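Local coordinates for N-acetylneuraminic acid outer membrane channel protein NanC (Escherichia coli, PDB 2WJR) that forms a monomeric, weakly anion-selective outer membrane channel through which N-acetylneuraminic acid enters the bacterium, at residues A[179-190]-A[202-213]. The protein carries 1 engineered substitution. Residues are numbered along the deposited sequence; the frame is centred on the assembly and turned at random.
Sequences DITPYIEYDYLD and SENSYRIGVSFK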
ATOM      1  N   ASP A 179      -4.411  19.208 -12.189  1.00 35.89           N
ATOM      2  CA  ASP A 179      -5.281  18.564 -11.209  1.00 36.18           C
ATOM      3  C   ASP A 179      -5.991  17.276 -11.694  1.00 34.28           C
ATOM      4  O   ASP A 179      -6.883  16.793 -11.016  1.00 34.24           O
ATOM      5  CB  ASP A 179      -6.290  19.579 -10.634  1.00 37.14           C
ATOM      6  CG  ASP A 179      -7.100  20.271 -11.698  1.00 40.38           C
ATOM      7  OD1 ASP A 179      -7.191  21.522 -11.653  1.00 45.21           O
ATOM      8  OD2 ASP A 179      -7.640  19.565 -12.573  1.00 44.50           O
ATOM      9  N   ILE A 180      -5.585  16.730 -12.845  1.00 32.68           N
ATOM     10  CA  ILE A 180      -6.049  15.402 -13.312  1.00 31.57           C
ATOM     11  C   ILE A 180      -4.846  14.566 -13.765  1.00 30.10           C
ATOM     12  O   ILE A 180      -4.147  14.922 -14.713  1.00 28.52           O
ATOM     13  CB  ILE A 180      -7.055  15.460 -14.492  1.00 31.80           C
ATOM     14  CG1 ILE A 180      -8.240  16.384 -14.180  1.00 32.95           C
ATOM     15  CG2 ILE A 180      -7.578  14.062 -14.825  1.00 31.30           C
ATOM     16  CD1 ILE A 180      -9.228  16.497 -15.362  1.00 33.85           C
ATOM     17  N   THR A 181      -4.617  13.453 -13.069  1.00 29.00           N
ATOM     18  CA  THR A 181      -3.450  12.638 -13.323  1.00 28.25           C
ATOM     19  C   THR A 181      -3.852  11.184 -13.527  1.00 27.31           C
ATOM     20  O   THR A 181      -3.907  10.431 -12.572  1.00 26.41           O
ATOM     21  CB  THR A 181      -2.430  12.752 -12.159  1.00 28.72           C
ATOM     22  OG1 THR A 181      -2.094  14.130 -11.957  1.00 30.69           O
ATOM     23  CG2 THR A 181      -1.160  11.972 -12.466  1.00 26.99           C
ATOM     24  N   PRO A 182      -4.154  10.796 -14.781  1.00 27.17           N
ATOM     25  CA  PRO A 182      -4.349   9.371 -15.069  1.00 26.82           C
ATOM     26  C   PRO A 182      -3.057   8.600 -14.841  1.00 25.74           C
ATOM     27  O   PRO A 182      -1.974   9.153 -14.995  1.00 26.30           O
ATOM     28  CB  PRO A 182      -4.720   9.353 -16.560  1.00 26.90           C
ATOM     29  CG  PRO A 182      -5.132  10.762 -16.877  1.00 28.03           C
ATOM     30  CD  PRO A 182      -4.260  11.605 -16.013  1.00 27.64           C
ATOM     31  N   TYR A 183      -3.172   7.335 -14.453  1.00 25.70           N
ATOM     32  CA  TYR A 183      -1.987   6.492 -14.309  1.00 24.38           C
ATOM     33  C   TYR A 183      -2.250   5.041 -14.646  1.00 23.97           C
ATOM     34  O   TYR A 183      -3.386   4.567 -14.613  1.00 23.89           O
ATOM     35  CB  TYR A 183      -1.412   6.586 -12.891  1.00 24.30           C
ATOM     36  CG  TYR A 183      -2.310   6.105 -11.787  1.00 24.01           C
ATOM     37  CD1 TYR A 183      -3.195   6.975 -11.151  1.00 24.06           C
ATOM     38  CD2 TYR A 183      -2.255   4.786 -11.338  1.00 24.18           C
ATOM     39  CE1 TYR A 183      -4.014   6.533 -10.109  1.00 25.00           C
ATOM     40  CE2 TYR A 183      -3.059   4.342 -10.299  1.00 24.55           C
ATOM     41  CZ  TYR A 183      -3.932   5.213  -9.683  1.00 23.35           C
ATOM     42  OH  TYR A 183      -4.735   4.788  -8.653  1.00 25.38           O
ATOM     43  N   ILE A 184      -1.180   4.352 -14.991  1.00 23.96           N
ATOM     44  CA  ILE A 184      -1.219   2.903 -15.139  1.00 24.18           C
ATOM     45  C   ILE A 184      -0.203   2.312 -14.180  1.00 23.36           C
ATOM     46  O   ILE A 184       0.743   2.984 -13.783  1.00 23.49           O
ATOM     47  CB  ILE A 184      -0.936   2.466 -16.588  1.00 24.36           C
ATOM     48  CG1 ILE A 184       0.441   2.916 -17.043  1.00 25.39           C
ATOM     49  CG2 ILE A 184      -2.019   3.017 -17.485  1.00 25.33           C
ATOM     50  CD1 ILE A 184       0.843   2.341 -18.388  1.00 30.47           C
ATOM     51  N   GLU A 185      -0.411   1.060 -13.816  1.00 22.82           N
ATOM     52  CA  GLU A 185       0.364   0.445 -12.760  1.00 22.97           C
ATOM     53  C   GLU A 185       0.484  -1.044 -12.997  1.00 22.23           C
ATOM     54  O   GLU A 185      -0.477  -1.696 -13.387  1.00 22.59           O
ATOM     55  CB  GLU A 185      -0.300   0.732 -11.403  1.00 23.06           C
ATOM     56  CG  GLU A 185       0.287  -0.005 -10.211  1.00 22.60           C
ATOM     57  CD  GLU A 185      -0.379   0.357  -8.895  1.00 24.49           C
ATOM     58  OE1 GLU A 185      -0.057  -0.278  -7.859  1.00 23.22           O
ATOM     59  OE2 GLU A 185      -1.210   1.276  -8.894  1.00 23.84           O
ATOM     60  N   TYR A 186       1.682  -1.563 -12.780  1.00 22.06           N
ATOM     61  CA  TYR A 186       1.899  -2.995 -12.737  1.00 21.71           C
ATOM     62  C   TYR A 186       2.471  -3.351 -11.362  1.00 21.28           C
ATOM     63  O   TYR A 186       3.418  -2.713 -10.889  1.00 20.58           O
ATOM     64  CB  TYR A 186       2.841  -3.465 -13.863  1.00 22.01           C
ATOM     65  CG  TYR A 186       3.346  -4.870 -13.590  1.00 22.82           C
ATOM     66  CD1 TYR A 186       2.553  -5.980 -13.875  1.00 24.94           C
ATOM     67  CD2 TYR A 186       4.588  -5.085 -12.998  1.00 23.14           C
ATOM     68  CE1 TYR A 186       2.986  -7.267 -13.583  1.00 26.00           C
ATOM     69  CE2 TYR A 186       5.027  -6.365 -12.704  1.00 24.53           C
ATOM     70  CZ  TYR A 186       4.222  -7.451 -13.002  1.00 25.62           C
ATOM     71  OH  TYR A 186       4.664  -8.721 -12.702  1.00 26.34           O
ATOM     72  N   ASP A 187       1.884  -4.356 -10.716  1.00 20.69           N
ATOM     73  CA  ASP A 187       2.441  -4.881  -9.477  1.00 20.90           C
ATOM     74  C   ASP A 187       2.714  -6.366  -9.631  1.00 21.42           C
ATOM     75  O   ASP A 187       1.986  -7.078 -10.339  1.00 22.14           O
ATOM     76  CB  ASP A 187       1.492  -4.685  -8.292  1.00 20.89           C
ATOM     77  CG  ASP A 187       0.723  -3.416  -8.381  1.00 22.14           C
ATOM     78  OD1 ASP A 187       1.335  -2.345  -8.211  1.00 21.27           O
ATOM     79  OD2 ASP A 187      -0.496  -3.482  -8.642  1.00 23.42           O
ATOM     80  N   TYR A 188       3.787  -6.803  -8.990  1.00 22.01           N
ATOM     81  CA  TYR A 188       4.015  -8.214  -8.760  1.00 22.38           C
ATOM     82  C   TYR A 188       3.903  -8.457  -7.257  1.00 22.21           C
ATOM     83  O   TYR A 188       4.686  -7.908  -6.443  1.00 22.41           O
ATOM     84  CB  TYR A 188       5.362  -8.666  -9.302  1.00 22.73           C
ATOM     85  CG  TYR A 188       5.527 -10.157  -9.083  1.00 24.10           C
ATOM     86  CD1 TYR A 188       6.513 -10.650  -8.239  1.00 24.52           C
ATOM     87  CD2 TYR A 188       4.635 -11.058  -9.665  1.00 26.42           C
ATOM     88  CE1 TYR A 188       6.650 -12.016  -8.015  1.00 26.37           C
ATOM     89  CE2 TYR A 188       4.754 -12.423  -9.445  1.00 27.04           C
ATOM     90  CZ  TYR A 188       5.759 -12.891  -8.610  1.00 28.22           C
ATOM     91  OH  TYR A 188       5.869 -14.238  -8.378  1.00 34.23           O
ATOM     92  N   LEU A 189       2.906  -9.255  -6.875  1.00 21.52           N
ATOM     93  CA  LEU A 189       2.600  -9.455  -5.466  1.00 21.55           C
ATOM     94  C   LEU A 189       3.070 -10.826  -4.931  1.00 21.96           C
ATOM     95  O   LEU A 189       2.473 -11.385  -4.010  1.00 22.25           O
ATOM     96  CB  LEU A 189       1.110  -9.251  -5.261  1.00 21.39           C
ATOM     97  CG  LEU A 189       0.598  -7.900  -5.769  1.00 22.10           C
ATOM     98  CD1 LEU A 189      -0.902  -7.812  -5.522  1.00 23.08           C
ATOM     99  CD2 LEU A 189       1.330  -6.713  -5.095  1.00 20.28           C
ATOM    100  N   ASP A 190       4.172 -11.320  -5.491  1.00 22.86           N
ATOM    101  CA  ASP A 190       4.790 -12.578  -5.066  1.00 23.23           C
ATOM    102  C   ASP A 190       3.810 -13.716  -5.445  1.00 23.29           C
ATOM    103  O   ASP A 190       2.836 -13.494  -6.151  1.00 22.22           O
ATOM    104  CB  ASP A 190       5.069 -12.514  -3.550  1.00 23.49           C
ATOM    105  CG  ASP A 190       6.210 -13.419  -3.104  1.00 26.02           C
ATOM    106  OD1 ASP A 190       6.177 -14.648  -3.403  1.00 27.92           O
ATOM    107  OD2 ASP A 190       7.108 -12.910  -2.394  1.00 27.46           O
ATOM    108  N   SER A 202       1.266 -17.242  -8.892  1.00 27.87           N
ATOM    109  CA  SER A 202       1.883 -15.978  -9.302  1.00 27.90           C
ATOM    110  C   SER A 202       0.808 -14.878  -9.380  1.00 27.72           C
ATOM    111  O   SER A 202      -0.222 -15.050 -10.040  1.00 27.06           O
ATOM    112  CB  SER A 202       2.567 -16.163 -10.653  1.00 27.96           C
ATOM    113  OG  SER A 202       3.438 -15.087 -10.936  1.00 29.57           O
ATOM    114  N   GLU A 203       1.053 -13.750  -8.713  1.00 26.40           N
ATOM    115  CA  GLU A 203       0.044 -12.706  -8.624  1.00 26.10           C
ATOM    116  C   GLU A 203       0.541 -11.443  -9.302  1.00 26.32           C
ATOM    117  O   GLU A 203       1.117 -10.549  -8.655  1.00 25.97           O
ATOM    118  CB  GLU A 203      -0.321 -12.450  -7.152  1.00 25.69           C
ATOM    119  CG  GLU A 203      -1.516 -11.510  -6.922  1.00 25.61           C
ATOM    120  CD  GLU A 203      -2.851 -12.198  -7.122  1.00 25.02           C
ATOM    121  OE1 GLU A 203      -3.773 -11.946  -6.328  1.00 26.98           O
ATOM    122  OE2 GLU A 203      -2.982 -12.988  -8.069  1.00 24.67           O
ATOM    123  N   ASN A 204       0.362 -11.398 -10.617  1.00 26.36           N
ATOM    124  CA  ASN A 204       0.509 -10.160 -11.379  1.00 26.83           C
ATOM    125  C   ASN A 204      -0.735  -9.302 -11.166  1.00 26.30           C
ATOM    126  O   ASN A 204      -1.843  -9.815 -11.032  1.00 27.08           O
ATOM    127  CB  ASN A 204       0.678 -10.456 -12.869  1.00 27.14           C
ATOM    128  CG  ASN A 204       1.880 -11.291 -13.151  1.00 29.18           C
ATOM    129  OD1 ASN A 204       3.002 -10.918 -12.812  1.00 27.56           O
ATOM    130  ND2 ASN A 204       1.663 -12.450 -13.782  1.00 31.41           N
ATOM    131  N   SER A 205      -0.542  -7.995 -11.099  1.00 25.70           N
ATOM    132  CA  SER A 205      -1.617  -7.073 -10.831  1.00 24.36           C
ATOM    133  C   SER A 205      -1.464  -5.963 -11.855  1.00 24.33           C
ATOM    134  O   SER A 205      -0.377  -5.416 -12.037  1.00 21.86           O
ATOM    135  CB  SER A 205      -1.545  -6.546  -9.390  1.00 25.00           C
ATOM    136  OG  SER A 205      -2.443  -5.462  -9.158  1.00 26.27           O
ATOM    137  N   TYR A 206      -2.556  -5.697 -12.561  1.00 23.98           N
ATOM    138  CA  TYR A 206      -2.601  -4.688 -13.598  1.00 25.24           C
ATOM    139  C   TYR A 206      -3.659  -3.690 -13.225  1.00 25.05           C
ATOM    140  O   TYR A 206      -4.808  -4.038 -13.017  1.00 25.46           O
ATOM    141  CB  TYR A 206      -2.947  -5.315 -14.949  1.00 25.56           C
ATOM    142  CG  TYR A 206      -2.047  -6.457 -15.279  1.00 24.97           C
ATOM    143  CD1 TYR A 206      -2.354  -7.747 -14.859  1.00 24.93           C
ATOM    144  CD2 TYR A 206      -0.875  -6.252 -15.992  1.00 27.38           C
ATOM    145  CE1 TYR A 206      -1.523  -8.797 -15.145  1.00 26.49           C
ATOM    146  CE2 TYR A 206      -0.016  -7.316 -16.285  1.00 27.24           C
ATOM    147  CZ  TYR A 206      -0.349  -8.571 -15.863  1.00 26.19           C
ATOM    148  OH  TYR A 206       0.499  -9.601 -16.162  1.00 28.72           O
ATOM    149  N   ARG A 207      -3.263  -2.429 -13.164  1.00 25.66           N
ATOM    150  CA  ARG A 207      -4.121  -1.409 -12.610  1.00 25.27           C
ATOM    151  C   ARG A 207      -4.134  -0.167 -13.463  1.00 25.30           C
ATOM    152  O   ARG A 207      -3.134   0.205 -14.067  1.00 24.06           O
ATOM    153  CB  ARG A 207      -3.639  -1.028 -11.212  1.00 25.15           C
ATOM    154  CG  ARG A 207      -4.005  -2.001 -10.162  1.00 25.40           C
ATOM    155  CD  ARG A 207      -3.160  -1.810  -8.903  1.00 24.49           C
ATOM    156  NE  ARG A 207      -3.459  -2.827  -7.893  1.00 25.03           N
ATOM    157  CZ  ARG A 207      -2.893  -2.877  -6.683  1.00 25.66           C
ATOM    158  NH1 ARG A 207      -1.969  -1.989  -6.333  1.00 23.61           N
ATOM    159  NH2 ARG A 207      -3.228  -3.829  -5.830  1.00 25.98           N
ATOM    160  N   ILE A 208      -5.285   0.483 -13.464  1.00 25.71           N
ATOM    161  CA  ILE A 208      -5.436   1.775 -14.108  1.00 26.26           C
ATOM    162  C   ILE A 208      -6.239   2.667 -13.186  1.00 25.62           C
ATOM    163  O   ILE A 208      -7.180   2.220 -12.523  1.00 24.92           O
ATOM    164  CB  ILE A 208      -6.119   1.654 -15.482  1.00 27.00           C
ATOM    165  CG1 ILE A 208      -6.149   3.021 -16.190  1.00 27.73           C
ATOM    166  CG2 ILE A 208      -7.522   1.086 -15.308  1.00 28.76           C
ATOM    167  CD1 ILE A 208      -5.869   2.946 -17.702  1.00 29.96           C
ATOM    168  N   GLY A 209      -5.844   3.935 -13.128  1.00 25.63           N
ATOM    169  CA  GLY A 209      -6.508   4.875 -12.250  1.00 25.39           C
ATOM    170  C   GLY A 209      -6.299   6.320 -12.644  1.00 24.70           C
ATOM    171  O   GLY A 209      -5.627   6.634 -13.622  1.00 24.17           O
ATOM    172  N   VAL A 210      -6.896   7.199 -11.850  1.00 25.04           N
ATOM    173  CA  VAL A 210      -6.747   8.637 -12.052  1.00 24.93           C
ATOM    174  C   VAL A 210      -6.914   9.339 -10.721  1.00 24.98           C
ATOM    175  O   VAL A 210      -7.756   8.976  -9.903  1.00 25.75           O
ATOM    176  CB  VAL A 210      -7.758   9.184 -13.106  1.00 25.16           C
ATOM    177  CG1 VAL A 210      -9.151   8.756 -12.758  1.00 23.54           C
ATOM    178  CG2 VAL A 210      -7.656  10.706 -13.244  1.00 25.39           C
ATOM    179  N   SER A 211      -6.078  10.342 -10.511  1.00 25.96           N
ATOM    180  CA  SER A 211      -6.133  11.143  -9.314  1.00 26.81           C
ATOM    181  C   SER A 211      -6.553  12.557  -9.699  1.00 27.62           C
ATOM    182  O   SER A 211      -6.027  13.112 -10.652  1.00 27.44           O
ATOM    183  CB  SER A 211      -4.762  11.197  -8.640  1.00 26.72           C
ATOM    184  OG  SER A 211      -4.845  11.962  -7.460  1.00 27.85           O
ATOM    185  N   PHE A 212      -7.473  13.115  -8.923  1.00 29.54           N
ATOM    186  CA  PHE A 212      -8.009  14.461  -9.126  1.00 31.13           C
ATOM    187  C   PHE A 212      -7.667  15.369  -7.955  1.00 32.64           C
ATOM    188  O   PHE A 212      -8.067  15.079  -6.827  1.00 32.50           O
ATOM    189  CB  PHE A 212      -9.519  14.400  -9.215  1.00 31.21           C
ATOM    190  CG  PHE A 212     -10.034  13.551 -10.335  1.00 31.68           C
ATOM    191  CD1 PHE A 212     -10.478  12.257 -10.099  1.00 32.78           C
ATOM    192  CD2 PHE A 212     -10.119  14.063 -11.619  1.00 32.84           C
ATOM    193  CE1 PHE A 212     -10.991  11.476 -11.139  1.00 34.38           C
ATOM    194  CE2 PHE A 212     -10.640  13.299 -12.667  1.00 33.46           C
ATOM    195  CZ  PHE A 212     -11.070  12.002 -12.429  1.00 34.00           C
ATOM    196  N   LYS A 213      -6.938  16.453  -8.226  1.00 34.24           N
ATOM    197  CA  LYS A 213      -6.666  17.489  -7.214  1.00 35.81           C
ATOM    198  C   LYS A 213      -7.807  18.478  -7.163  1.00 36.88           C
ATOM    199  O   LYS A 213      -8.598  18.569  -8.103  1.00 37.56           O
ATOM    200  CB  LYS A 213      -5.406  18.275  -7.542  1.00 36.07           C
ATOM    201  CG  LYS A 213      -4.137  17.493  -7.598  1.00 37.38           C
ATOM    202  CD  LYS A 213      -2.970  18.440  -7.855  1.00 38.41           C
ATOM    203  CE  LYS A 213      -1.722  17.680  -8.249  1.00 40.65           C
ATOM    204  NZ  LYS A 213      -1.342  16.695  -7.192  1.00 42.20           N
TER
HETATM  205  O   HOH W   1      -9.655  17.803 -10.472  1.00 42.68           O
HETATM  206  O   HOH W   2      -4.021  15.229 -10.146  1.00 30.50           O
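Arg-207 runs out from its strand alongside Glu-185, both chains extended and pointing the same way into the barrel. Arg-207 NH1 donates to Glu-185 OE1 at 3.0 Å, reaching that oxygen from above the carboxylate plane, the two flat groups standing nearly perpendicular (86°). Asp-187 crosses the arginine at about a right angle and lays OD2 over one guanidinium face, 3.1 Å from Arg-207 NH1, a pairing of charges alone. Ser-205 OG donates to the anti lone pair of Asp-187 OD2 (2.8 Å), which helps fix the carboxylate's rotation. Arg-207 NH2 forms a salt bridge with Glu-16.

Farther along this inner face, Tyr-183 holds CG between its backbone N and carbonyl carbon (chi1 63°), which folds the ring across the neighbouring strand: Gly-209 CA lies over the Tyr-183 ring face, 3.8 Å from the centroid, in a CH-pi contact. Tyr-183 OH is hydrogen-bonded to Asp-3.

The outer face is largely apolar and aromatic, with polar groups toward the extracellular end. Ile-180 sets CG2 against Val-210 CG2 (3.7 Å) and Phe-212, while Tyr-186 and Tyr-206 lie side by side with ring planes 55° apart, and Tyr-186 OH donates to Asn-204 OD1 (2.8 Å).

Antiparallel strands 180-188 and 204-212, laced by backbone hydrogen bonds, thus form two adjacent strands of the porin barrel wall, greasy toward lipid and charged within; the clustered acids and arginine probably shape the electrostatics of the channel wall.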